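Local coordinates for protein predicted metal-dependent phosphohydrolase (PDB 3KH1) that is a predicted metal-dependent phosphohydrolase of the HD-domain superfamily, probably acting as a 5'-deoxynucleotidase, at residues R70-H75 with L122-E127; V78-G83 with E98-K102; D138-L143 with L170-I174; V162-V167 with G196-P200. All coordinates share one frame; numbering follows the deposited sequence. Where two conformers were deposited one is given.

Three of the four contacts join helices of the mainly helical HD domain, and the fourth ties down the chain's C-terminus. Contact 1 pairs helices 65-74 and 113-128 near the centre of the chain; contact 2, nested in the loop that contact 1 closes, lies about 14 Å away centre to centre and touches it through Trp123. Contact 3 comes later in sequence, about 15 Å, centre to centre, from contact 1, and meets it at Tyr126 and Asp141. Contacts 2 and 3 flank the chain's centre on opposite sides. Contacts 3 and 4 alternate their segments along the chain, so the C-terminal tail is bound back onto the start of helix 164-177, which packs against helix 132-151.

Contact 1 (R70-H75 with L122-E127); sequences RMLLIH and LWQEYE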
loop_
_atom_site.group_PDB
_atom_site.type_symbol
_atom_site.label_atom_id
_atom_site.label_comp_id
_atom_site.label_asym_id
_atom_site.label_seq_id
_atom_site.Cartn_x
_atom_site.Cartn_y
_atom_site.Cartn_z
ATOM N N ARG A 70 -2.817 2.611 -8.853
ATOM C CA ARG A 70 -2.105 1.386 -9.297
ATOM C C ARG A 70 -0.645 1.672 -9.586
ATOM O O ARG A 70 0.259 0.967 -9.146
ATOM C CB ARG A 70 -2.795 0.797 -10.530
ATOM C CG ARG A 70 -2.145 -0.427 -11.092
ATOM C CD ARG A 70 -2.896 -1.079 -12.177
ATOM N NE ARG A 70 -3.006 -0.302 -13.416
ATOM C CZ ARG A 70 -4.104 0.325 -13.842
ATOM N NH1 ARG A 70 -5.118 0.547 -13.029
ATOM N NH2 ARG A 70 -4.143 0.830 -15.062
HETATM N N MSE A 71 -0.407 2.777 -10.275
HETATM C CA MSE A 71 0.935 3.199 -10.609
HETATM C C MSE A 71 1.771 3.424 -9.342
HETATM O O MSE A 71 2.910 2.975 -9.237
HETATM C CB MSE A 71 0.852 4.502 -11.437
HETATM C CG MSE A 71 2.180 5.104 -11.835
HETATM SE SE MSE A 71 1.940 6.829 -12.719
HETATM C CE MSE A 71 1.400 6.170 -14.454
ATOM N N LEU A 72 1.196 4.096 -8.358
ATOM C CA LEU A 72 1.898 4.306 -7.104
ATOM C C LEU A 72 2.138 3.001 -6.362
ATOM O O LEU A 72 3.188 2.825 -5.733
ATOM C CB LEU A 72 1.147 5.300 -6.222
ATOM C CG LEU A 72 1.217 6.761 -6.723
ATOM C CD1 LEU A 72 0.178 7.604 -5.967
ATOM C CD2 LEU A 72 2.602 7.281 -6.560
ATOM N N LEU A 73 1.183 2.102 -6.363
ATOM C CA LEU A 73 1.363 0.818 -5.669
ATOM C C LEU A 73 2.558 0.060 -6.262
ATOM O O LEU A 73 3.249 -0.655 -5.549
ATOM C CB LEU A 73 0.136 -0.043 -5.740
ATOM C CG LEU A 73 -1.077 0.526 -4.963
ATOM C CD1 LEU A 73 -2.330 -0.298 -5.286
ATOM C CD2 LEU A 73 -0.809 0.484 -3.428
ATOM N N ILE A 74 2.830 0.217 -7.561
ATOM C CA ILE A 74 3.904 -0.572 -8.185
ATOM C C ILE A 74 5.196 0.208 -8.421
ATOM O O ILE A 74 6.189 -0.380 -8.857
ATOM C CB ILE A 74 3.430 -1.295 -9.479
ATOM C CG1 ILE A 74 3.003 -0.347 -10.597
ATOM C CG2 ILE A 74 2.293 -2.226 -9.119
ATOM C CD1 ILE A 74 4.152 0.252 -11.441
ATOM N N HIS A 75 5.201 1.528 -8.185
ATOM C CA HIS A 75 6.289 2.389 -8.633
ATOM C C HIS A 75 7.655 2.083 -8.052
ATOM O O HIS A 75 8.639 2.428 -8.681
ATOM C CB HIS A 75 5.960 3.909 -8.438
ATOM C CG HIS A 75 6.301 4.431 -7.075
ATOM N ND1 HIS A 75 5.526 4.192 -5.943
ATOM C CD2 HIS A 75 7.383 5.140 -6.653
ATOM C CE1 HIS A 75 6.121 4.747 -4.888
ATOM N NE2 HIS A 75 7.236 5.349 -5.301
ATOM N N LEU A 122 4.049 0.849 -16.999
ATOM C CA LEU A 122 3.441 1.761 -16.047
ATOM C C LEU A 122 4.508 2.376 -15.135
ATOM O O LEU A 122 4.447 3.577 -14.795
ATOM C CB LEU A 122 2.367 1.024 -15.206
ATOM C CG LEU A 122 1.388 1.846 -14.373
ATOM C CD1 LEU A 122 0.468 2.708 -15.331
ATOM C CD2 LEU A 122 0.550 0.978 -13.433
ATOM N N TRP A 123 5.460 1.560 -14.700
ATOM C CA TRP A 123 6.577 2.035 -13.935
ATOM C C TRP A 123 7.416 3.039 -14.752
ATOM O O TRP A 123 7.758 4.111 -14.254
ATOM C CB TRP A 123 7.471 0.851 -13.490
ATOM C CG TRP A 123 8.807 1.310 -12.987
ATOM C CD1 TRP A 123 9.051 2.153 -11.941
ATOM C CD2 TRP A 123 10.056 1.067 -13.607
ATOM N NE1 TRP A 123 10.391 2.412 -11.862
ATOM C CE2 TRP A 123 11.037 1.764 -12.870
ATOM C CE3 TRP A 123 10.449 0.307 -14.701
ATOM C CZ2 TRP A 123 12.383 1.727 -13.186
ATOM C CZ3 TRP A 123 11.789 0.253 -15.007
ATOM C CH2 TRP A 123 12.734 0.954 -14.256
ATOM N N GLN A 124 7.670 2.721 -16.022
ATOM C CA GLN A 124 8.428 3.609 -16.904
ATOM C C GLN A 124 7.706 4.970 -17.058
ATOM O O GLN A 124 8.318 6.031 -17.082
ATOM C CB GLN A 124 8.644 2.907 -18.268
ATOM C CG GLN A 124 9.638 1.697 -18.201
ATOM C CD GLN A 124 9.494 0.684 -19.338
ATOM O OE1 GLN A 124 9.167 1.033 -20.453
ATOM N NE2 GLN A 124 9.745 -0.583 -19.038
ATOM N N GLU A 125 6.375 4.916 -17.148
ATOM C CA GLU A 125 5.555 6.091 -17.280
ATOM C C GLU A 125 5.664 6.984 -16.034
ATOM O O GLU A 125 5.853 8.209 -16.131
ATOM C CB GLU A 125 4.112 5.669 -17.541
ATOM C CG GLU A 125 3.180 6.813 -17.684
ATOM C CD GLU A 125 1.748 6.402 -17.971
ATOM O OE1 GLU A 125 1.508 5.236 -18.311
ATOM O OE2 GLU A 125 0.846 7.243 -17.779
ATOM N N TYR A 126 5.608 6.337 -14.876
ATOM C CA TYR A 126 5.812 7.031 -13.607
ATOM C C TYR A 126 7.171 7.746 -13.599
ATOM O O TYR A 126 7.264 8.935 -13.257
ATOM C CB TYR A 126 5.752 6.048 -12.436
ATOM C CG TYR A 126 6.136 6.693 -11.156
ATOM C CD1 TYR A 126 5.209 7.471 -10.471
ATOM C CD2 TYR A 126 7.397 6.535 -10.606
ATOM C CE1 TYR A 126 5.518 8.106 -9.315
ATOM C CE2 TYR A 126 7.701 7.201 -9.384
ATOM C CZ TYR A 126 6.745 7.978 -8.756
ATOM O OH TYR A 126 7.090 8.601 -7.565
ATOM N N GLU A 127 8.213 7.014 -13.964
ATOM C CA GLU A 127 9.558 7.577 -13.946
ATOM C C GLU A 127 9.721 8.745 -14.912
ATOM O O GLU A 127 10.441 9.700 -14.602
ATOM C CB GLU A 127 10.614 6.527 -14.242
ATOM C CG GLU A 127 10.715 5.475 -13.243
ATOM C CD GLU A 127 11.241 5.961 -11.893
ATOM O OE1 GLU A 127 11.921 7.019 -11.826
ATOM O OE2 GLU A 127 10.987 5.252 -10.891
HETATM O O HOH W 1 10.220 4.845 -8.358
#
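The His-Asp doublet that names the HD domain begins at His75, whose CB lies over one face of the Tyr126 ring, 3.8 Å from the ring centroid. With CG between the backbone N and the carbonyl carbon (chi1 86°), the imidazole leans across the phenol, CD2 coming to 3.4 Å from Tyr126 CE2. ND1 fixes the ring's rotation with a nearly straight, in-plane hydrogen bond of 2.7 Å to a lone pair of Leu72 O, which Ser45 also reaches. In relatives this doublet helps to bind the catalytic metal; here the modelled calcium is about 12 Å from the His75 side chain. The helical segments 70-74 and 122-127, on helices 65-74 and 113-128, cross at 93°. Met71, a selenomethionine, fills the crossing: its SE stands at the edge of the Tyr126 ring, a Met-aromatic contact, and its CE meets Leu122 CD1 at 3.7 Å and the carboxylate of Glu125, which Arg67 and Thr131 hold. Leu122 CD2 packs against Met71 CA and Ile74 CG1, while Ile74 CD1 presses on Trp123 CB at 3.9 Å. A water stands 2.9 Å from His75 O and 2.7 Å from Glu127 OE2.

Contact 2 (V78-G83 with E98-K102); sequences VEIDAG and ERERK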
loop_
_atom_site.group_PDB
_atom_site.type_symbol
_atom_site.label_atom_id
_atom_site.label_comp_id
_atom_site.label_asym_id
_atom_site.label_seq_id
_atom_site.Cartn_x
_atom_site.Cartn_y
_atom_site.Cartn_z
ATOM N N VAL A 78 10.749 -2.069 -8.397
ATOM C CA VAL A 78 12.136 -2.254 -8.812
ATOM C C VAL A 78 13.164 -2.138 -7.685
ATOM O O VAL A 78 14.268 -2.734 -7.772
ATOM C CB VAL A 78 12.553 -1.284 -9.952
ATOM C CG1 VAL A 78 11.797 -1.667 -11.262
ATOM C CG2 VAL A 78 12.382 0.211 -9.542
ATOM N N GLU A 79 12.833 -1.408 -6.619
ATOM C CA GLU A 79 13.758 -1.250 -5.495
ATOM C C GLU A 79 14.032 -2.545 -4.723
ATOM O O GLU A 79 14.995 -2.613 -3.965
ATOM C CB GLU A 79 13.327 -0.090 -4.569
ATOM C CG GLU A 79 13.215 1.257 -5.346
ATOM C CD GLU A 79 13.299 2.501 -4.495
ATOM O OE1 GLU A 79 13.149 2.433 -3.280
ATOM O OE2 GLU A 79 13.566 3.575 -5.107
ATOM N N ILE A 80 13.185 -3.564 -4.867
ATOM C CA ILE A 80 13.475 -4.885 -4.295
ATOM C C ILE A 80 14.881 -5.308 -4.646
ATOM O O ILE A 80 15.575 -5.861 -3.793
ATOM C CB ILE A 80 12.430 -5.939 -4.709
ATOM C CG1 ILE A 80 11.087 -5.663 -4.041
ATOM C CG2 ILE A 80 12.918 -7.358 -4.432
ATOM C CD1 ILE A 80 9.934 -6.362 -4.678
ATOM N N ASP A 81 15.272 -5.133 -5.913
ATOM C CA ASP A 81 16.605 -5.474 -6.360
ATOM C C ASP A 81 17.538 -4.260 -6.380
ATOM O O ASP A 81 18.751 -4.403 -6.145
ATOM C CB ASP A 81 16.591 -6.084 -7.776
ATOM C CG ASP A 81 15.950 -7.470 -7.868
ATOM O OD1 ASP A 81 15.557 -8.076 -6.824
ATOM O OD2 ASP A 81 15.935 -7.958 -9.054
ATOM N N ALA A 82 17.021 -3.081 -6.737
ATOM C CA ALA A 82 17.893 -1.905 -6.933
ATOM C C ALA A 82 18.189 -1.125 -5.655
ATOM O O ALA A 82 19.126 -0.311 -5.655
ATOM C CB ALA A 82 17.327 -0.968 -7.993
ATOM N N GLY A 83 17.408 -1.337 -4.597
ATOM C CA GLY A 83 17.514 -0.556 -3.363
ATOM C C GLY A 83 16.947 0.837 -3.534
ATOM O O GLY A 83 16.508 1.233 -4.603
ATOM N N GLU A 98 20.564 1.565 -14.608
ATOM C CA GLU A 98 20.852 0.166 -14.989
ATOM C C GLU A 98 20.322 -0.842 -13.964
ATOM O O GLU A 98 19.778 -1.872 -14.361
ATOM C CB GLU A 98 22.347 -0.123 -15.267
ATOM C CG GLU A 98 22.646 -1.579 -15.676
ATOM N N ARG A 99 20.507 -0.547 -12.672
ATOM C CA ARG A 99 20.005 -1.376 -11.569
ATOM C C ARG A 99 18.507 -1.574 -11.708
ATOM O O ARG A 99 17.983 -2.674 -11.595
ATOM C CB ARG A 99 20.253 -0.686 -10.220
ATOM C CG ARG A 99 21.659 -0.788 -9.679
ATOM C CD ARG A 99 21.674 -0.456 -8.202
ATOM N NE ARG A 99 22.050 0.929 -7.958
ATOM C CZ ARG A 99 21.247 1.875 -7.494
ATOM N NH1 ARG A 99 19.976 1.598 -7.187
ATOM N NH2 ARG A 99 21.723 3.107 -7.311
ATOM N N GLU A 100 17.820 -0.459 -11.932
ATOM C CA GLU A 100 16.345 -0.454 -11.995
ATOM C C GLU A 100 15.848 -1.143 -13.274
ATOM O O GLU A 100 14.908 -1.911 -13.240
ATOM C CB GLU A 100 15.769 0.971 -11.799
ATOM C CG GLU A 100 15.992 1.481 -10.367
ATOM C CD GLU A 100 15.314 2.770 -10.020
ATOM O OE1 GLU A 100 14.750 3.444 -10.896
ATOM O OE2 GLU A 100 15.364 3.131 -8.812
ATOM N N ARG A 101 16.516 -0.917 -14.400
ATOM C CA ARG A 101 16.148 -1.595 -15.654
ATOM C C ARG A 101 16.237 -3.117 -15.498
ATOM O O ARG A 101 15.284 -3.824 -15.850
ATOM C CB ARG A 101 17.031 -1.088 -16.819
ATOM C CG ARG A 101 16.892 -1.832 -18.178
ATOM C CD ARG A 101 17.759 -1.177 -19.288
ATOM N NE ARG A 101 19.196 -1.390 -19.040
ATOM C CZ ARG A 101 20.101 -0.443 -18.733
ATOM N NH1 ARG A 101 19.784 0.861 -18.650
ATOM N NH2 ARG A 101 21.358 -0.806 -18.512
ATOM N N LYS A 102 17.346 -3.607 -14.939
ATOM C CA LYS A 102 17.504 -5.029 -14.653
ATOM C C LYS A 102 16.499 -5.559 -13.628
ATOM O O LYS A 102 15.953 -6.646 -13.792
ATOM C CB LYS A 102 18.920 -5.358 -14.157
HETATM O O HOH W 2 17.213 2.763 -6.812
#
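One water is held by two acceptors where Gly83 and Glu100 meet: it donates to Gly83 O at 2.8 Å and to Glu100 OE2 at 2.7 Å and, in the Arg99 conformer described, accepts from NH1 of that residue. The site joins the short helix 79-82, which follows the His-Asp doublet of the HD fold, to helix 96-108. Gly83 ends the short helix with a positive phi of 74°, a turn that suits glycine. Arg99 was deposited in two conformers; in this one NH1 also makes a weak, strongly bent bond to Ala82 O, so its grip is doubtful. Beneath the water the packing is apolar. Ala82 CB packs against both Arg99 CB and Glu100 CG, 3.7 Å from the latter, and Val78 CG2 crosses the Glu100 chain at about a right angle, 3.9 Å from its CG. Glu100 has CG anti to the carbonyl carbon (chi1 -68°) and runs extended from there, which carries its carboxylate past both methyls to the water; Trp123 also packs on it. Replacing it with an alanine would probably leave the water without an acceptor on helix 96-108 and open a gap beside Val78 and Ala82. The Glu79 carboxylate, set among Asp41, Asp76 and Asp84, points the same way as that of Glu100, with their planes 43° apart and Glu79 OE2 standing 4.1 Å from Glu100 OE2.

Contact 3 (D138-L143 with L170-I174); sequences DALDRL and LLPRI
Arg173 takes Asp138 side-on in a two-point salt bridge, NH2 to OD1 at 2.8 Å and NE to OD2 at 2.9 Å. Both bonds are nearly straight and use syn lone pairs, the two flat groups nearly coplanar. Segments 138-143 and 170-174, on helices 132-151 and 164-177 of the HD domain, cross at -132°. The tight part lies beside the bridge, where Ala139 and Ile174 bring their CA atoms to 3.9 Å and Ala139 CB rests 3.5 Å from Ile174 O. Ile174 CG1, anti to the carbonyl carbon (chi1 -55°), reaches Arg142 CB, and its CD1 goes on to Leu143 CA. The more exposed side is looser: Arg142, its side chain about 6 Å from the bound calcium ion, lays CD over one face of the Arg173 guanidinium, with NH1 4.1 Å from the like-charged Arg173 NH2 and the planes 65° apart. Asp141 OD1 hydrogen-bonds His44 NE2. A water donates to Asp138 OD2 and Arg173 O. A leucine in place of Arg173 would probably strand the buried Asp138 carboxylate without its charged mate and leave Arg142 CD without its flat support. With OD1 and OD2 each bound by an N-H, the Asp138 carboxylate is held flat and probably stays ionised.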
loop_
_atom_site.group_PDB
_atom_site.type_symbol
_atom_site.label_atom_id
_atom_site.label_comp_id
_atom_site.label_asym_id
_atom_site.label_seq_id
_atom_site.Cartn_x
_atom_site.Cartn_y
_atom_site.Cartn_z
ATOM N N ASP A 138 3.610 11.609 -9.252
ATOM C CA ASP A 138 4.899 12.130 -8.826
ATOM C C ASP A 138 4.724 13.281 -7.816
ATOM O O ASP A 138 5.474 13.384 -6.843
ATOM C CB ASP A 138 5.704 12.616 -10.033
ATOM C CG ASP A 138 7.135 12.979 -9.683
ATOM O OD1 ASP A 138 7.894 12.069 -9.276
ATOM O OD2 ASP A 138 7.495 14.168 -9.873
ATOM N N ALA A 139 3.716 14.127 -8.028
ATOM C CA ALA A 139 3.467 15.238 -7.104
ATOM C C ALA A 139 3.136 14.715 -5.706
ATOM O O ALA A 139 3.651 15.225 -4.700
ATOM C CB ALA A 139 2.317 16.068 -7.680
ATOM N N LEU A 140 2.327 13.668 -5.631
ATOM C CA LEU A 140 1.959 13.113 -4.345
ATOM C C LEU A 140 3.145 12.479 -3.675
ATOM O O LEU A 140 3.392 12.607 -2.470
ATOM C CB LEU A 140 0.876 12.082 -4.493
ATOM C CG LEU A 140 -0.442 12.602 -5.021
ATOM C CD1 LEU A 140 -1.322 11.421 -5.462
ATOM C CD2 LEU A 140 -1.124 13.428 -3.947
ATOM N N ASP A 141 3.945 11.778 -4.450
ATOM C CA ASP A 141 5.141 11.124 -3.953
ATOM C C ASP A 141 6.175 12.112 -3.425
ATOM O O ASP A 141 6.903 11.819 -2.469
ATOM C CB ASP A 141 5.785 10.269 -5.018
ATOM C CG ASP A 141 6.861 9.416 -4.460
ATOM O OD1 ASP A 141 6.527 8.550 -3.624
ATOM O OD2 ASP A 141 7.991 9.593 -4.894
ATOM N N ARG A 142 6.239 13.293 -4.043
ATOM C CA ARG A 142 7.171 14.323 -3.608
ATOM C C ARG A 142 6.625 15.120 -2.432
ATOM O O ARG A 142 7.380 15.673 -1.618
ATOM C CB ARG A 142 7.479 15.265 -4.772
ATOM C CG ARG A 142 8.280 14.621 -5.895
ATOM C CD ARG A 142 9.735 14.820 -5.741
ATOM N NE ARG A 142 10.339 14.448 -4.463
ATOM C CZ ARG A 142 10.757 13.222 -4.100
ATOM N NH1 ARG A 142 10.704 12.178 -4.941
ATOM N NH2 ARG A 142 11.321 13.045 -2.900
ATOM N N LEU A 143 5.296 15.211 -2.302
ATOM C CA LEU A 143 4.694 15.958 -1.180
ATOM C C LEU A 143 4.866 15.237 0.130
ATOM O O LEU A 143 5.144 15.843 1.172
ATOM C CB LEU A 143 3.214 16.115 -1.469
ATOM C CG LEU A 143 2.349 16.783 -0.392
ATOM C CD1 LEU A 143 2.844 18.210 -0.053
ATOM C CD2 LEU A 143 0.863 16.830 -0.792
ATOM N N LEU A 170 12.834 20.505 -6.121
ATOM C CA LEU A 170 11.816 19.466 -6.156
ATOM C C LEU A 170 10.379 20.023 -6.205
ATOM O O LEU A 170 9.475 19.385 -6.708
ATOM C CB LEU A 170 11.945 18.557 -4.933
ATOM C CG LEU A 170 13.274 17.830 -4.827
ATOM C CD1 LEU A 170 13.222 17.024 -3.515
ATOM C CD2 LEU A 170 13.574 16.980 -6.048
ATOM N N LEU A 171 10.168 21.221 -5.651
ATOM C CA LEU A 171 8.809 21.743 -5.519
ATOM C C LEU A 171 8.064 21.875 -6.878
ATOM O O LEU A 171 6.846 21.643 -6.931
ATOM C CB LEU A 171 8.786 23.078 -4.765
ATOM C CG LEU A 171 9.029 22.942 -3.247
ATOM C CD1 LEU A 171 9.282 24.263 -2.601
ATOM C CD2 LEU A 171 7.846 22.280 -2.533
ATOM N N PRO A 172 8.774 22.196 -7.986
ATOM C CA PRO A 172 8.027 22.271 -9.248
ATOM C C PRO A 172 7.399 20.941 -9.682
ATOM O O PRO A 172 6.420 20.939 -10.444
ATOM C CB PRO A 172 9.087 22.724 -10.246
ATOM C CG PRO A 172 10.073 23.492 -9.374
ATOM C CD PRO A 172 10.146 22.707 -8.124
ATOM N N ARG A 173 7.916 19.832 -9.190
ATOM C CA ARG A 173 7.300 18.543 -9.493
ATOM C C ARG A 173 5.934 18.401 -8.832
ATOM O O ARG A 173 5.056 17.717 -9.354
ATOM C CB ARG A 173 8.229 17.391 -9.134
ATOM C CG ARG A 173 9.396 17.262 -10.088
ATOM C CD ARG A 173 10.545 16.418 -9.592
ATOM N NE ARG A 173 10.180 15.038 -9.421
ATOM C CZ ARG A 173 11.048 14.066 -9.176
ATOM N NH1 ARG A 173 12.352 14.338 -9.066
ATOM N NH2 ARG A 173 10.620 12.820 -9.009
ATOM N N ILE A 174 5.754 18.988 -7.658
ATOM C CA ILE A 174 4.450 19.018 -7.013
ATOM C C ILE A 174 3.520 19.947 -7.798
ATOM O O ILE A 174 2.378 19.586 -8.137
ATOM C CB ILE A 174 4.567 19.382 -5.527
ATOM C CG1 ILE A 174 5.556 18.418 -4.814
ATOM C CG2 ILE A 174 3.191 19.349 -4.877
ATOM C CD1 ILE A 174 5.836 18.796 -3.359
HETATM O O HOH W 3 5.971 15.858 -11.439
#

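Contact 4 (V162-V167 with G196-P200); sequences VTRAKV and GYLAP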
loop_
_atom_site.group_PDB
_atom_site.type_symbol
_atom_site.label_atom_id
_atom_site.label_comp_id
_atom_site.label_asym_id
_atom_site.label_seq_id
_atom_site.Cartn_x
_atom_site.Cartn_y
_atom_site.Cartn_z
ATOM N N VAL A 162 20.217 18.964 3.933
ATOM C CA VAL A 162 19.318 19.458 2.876
ATOM C C VAL A 162 19.050 20.932 3.156
ATOM O O VAL A 162 18.884 21.338 4.294
ATOM C CB VAL A 162 18.002 18.675 2.784
ATOM C CG1 VAL A 162 17.137 19.145 1.576
ATOM C CG2 VAL A 162 18.276 17.171 2.679
ATOM N N THR A 163 19.075 21.745 2.120
ATOM C CA THR A 163 18.878 23.188 2.235
ATOM C C THR A 163 17.590 23.582 1.497
ATOM O O THR A 163 17.053 22.807 0.714
ATOM C CB THR A 163 20.016 23.931 1.535
ATOM O OG1 THR A 163 20.075 23.516 0.170
ATOM C CG2 THR A 163 21.387 23.692 2.221
ATOM N N ARG A 164 17.104 24.808 1.722
ATOM C CA ARG A 164 15.959 25.316 0.966
ATOM C C ARG A 164 16.204 25.186 -0.530
ATOM O O ARG A 164 15.311 24.821 -1.276
ATOM C CB ARG A 164 15.681 26.793 1.245
ATOM C CG ARG A 164 14.537 27.404 0.377
ATOM C CD ARG A 164 13.228 26.695 0.680
ATOM N NE ARG A 164 12.109 26.965 -0.223
ATOM C CZ ARG A 164 11.045 27.662 0.124
ATOM N NH1 ARG A 164 10.968 28.197 1.330
ATOM N NH2 ARG A 164 10.052 27.787 -0.713
ATOM N N ALA A 165 17.409 25.539 -0.981
ATOM C CA ALA A 165 17.721 25.472 -2.404
ATOM C C ALA A 165 17.517 24.081 -2.994
ATOM O O ALA A 165 16.959 23.939 -4.086
ATOM C CB ALA A 165 19.161 25.977 -2.697
ATOM N N LYS A 166 17.900 23.038 -2.256
ATOM C CA LYS A 166 17.704 21.654 -2.718
ATOM C C LYS A 166 16.224 21.276 -2.774
ATOM O O LYS A 166 15.761 20.636 -3.726
ATOM C CB LYS A 166 18.495 20.656 -1.861
ATOM C CG LYS A 166 20.007 20.780 -1.979
ATOM C CD LYS A 166 20.704 19.705 -1.149
ATOM C CE LYS A 166 22.187 19.980 -0.967
ATOM N NZ LYS A 166 22.926 18.773 -0.419
ATOM N N VAL A 167 15.462 21.700 -1.769
ATOM C CA VAL A 167 14.024 21.434 -1.762
ATOM C C VAL A 167 13.320 22.197 -2.875
ATOM O O VAL A 167 12.412 21.685 -3.523
ATOM C CB VAL A 167 13.407 21.736 -0.395
ATOM C CG1 VAL A 167 11.879 21.598 -0.449
ATOM C CG2 VAL A 167 14.044 20.841 0.689
ATOM N N GLY A 196 13.469 26.503 11.666
ATOM C CA GLY A 196 14.831 25.944 11.704
ATOM C C GLY A 196 14.893 24.448 11.382
ATOM O O GLY A 196 15.898 23.802 11.664
ATOM N N TYR A 197 13.845 23.909 10.765
ATOM C CA TYR A 197 13.859 22.501 10.384
ATOM C C TYR A 197 14.711 22.228 9.128
ATOM O O TYR A 197 15.126 21.092 8.850
ATOM C CB TYR A 197 12.431 22.049 10.026
ATOM C CG TYR A 197 11.387 22.118 11.120
ATOM C CD1 TYR A 197 11.726 22.337 12.448
ATOM C CD2 TYR A 197 10.043 21.886 10.825
ATOM C CE1 TYR A 197 10.734 22.348 13.430
ATOM C CE2 TYR A 197 9.080 21.890 11.807
ATOM C CZ TYR A 197 9.426 22.121 13.103
ATOM O OH TYR A 197 8.435 22.146 14.083
ATOM N N LEU A 198 14.892 23.276 8.340
ATOM C CA LEU A 198 15.403 23.232 7.002
ATOM C C LEU A 198 16.291 24.451 6.897
ATOM O O LEU A 198 15.833 25.568 7.194
ATOM C CB LEU A 198 14.244 23.297 5.935
ATOM C CG LEU A 198 14.753 23.292 4.513
ATOM C CD1 LEU A 198 15.452 22.028 4.180
ATOM C CD2 LEU A 198 13.616 23.480 3.538
ATOM N N ALA A 199 17.568 24.222 6.572
ATOM C CA ALA A 199 18.582 25.267 6.404
ATOM C C ALA A 199 18.106 26.213 5.289
ATOM O O ALA A 199 17.601 25.762 4.263
ATOM C CB ALA A 199 19.943 24.634 6.016
ATOM N N PRO A 200 18.269 27.537 5.485
ATOM C CA PRO A 200 17.741 28.486 4.505
ATOM C C PRO A 200 18.519 28.500 3.194
ATOM O O PRO A 200 19.636 27.941 3.087
ATOM C CB PRO A 200 17.893 29.835 5.226
ATOM C CG PRO A 200 19.076 29.639 6.116
ATOM C CD PRO A 200 18.894 28.228 6.636
ATOM O OXT PRO A 200 17.999 29.133 2.251
HETATM O O HOH W 4 18.583 21.561 6.779
HETATM O O HOH W 5 19.356 27.333 0.260
#
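Leu198 meets the start of helix 164-177 with its two methyls split. Its CG is anti to the backbone N (chi1 178°), directing the branch at the helix: CD1 comes to 3.5 Å from Val162 O, and CD2 lies 3.9 Å from both Val167 CG2 and Arg164 CA. The Leu198 and Val167 side chains slant across each other, and Val189 of helix 179-195 packs on both. On the next residue the contact is looser, Ala199 CB standing 4.2 Å from Thr163 CG2. Here the backbones form a single beta bridge, Thr163 with Ala199, and Arg164 N donates to Ala199 O at 2.8 Å, approaching close to the carbonyl's long direction. Thr163 is the N-cap of the helix; its OG1 sits between the backbone N and the carbonyl carbon (chi1 57°) and accepts from Lys166 N at 3.3 Å. In the conformer described, the Arg164 guanidinium leads away from the tail to salt bridges with Asp168 and Asp190, leaving CB 3.4 Å from Pro200 OXT. One water accepts from Ala199 N at 2.9 Å; another accepts from Ala165 N and donates to Pro200 O. The tail sets off from Gly196, where a Schellman motif closes helix 179-195. Between Ala199 O and the water on Pro200 O, two first-turn N-H groups of helix 164-177 find acceptors, and the partial positive charge of the helix start would probably favour the negative terminal carboxylate nearby.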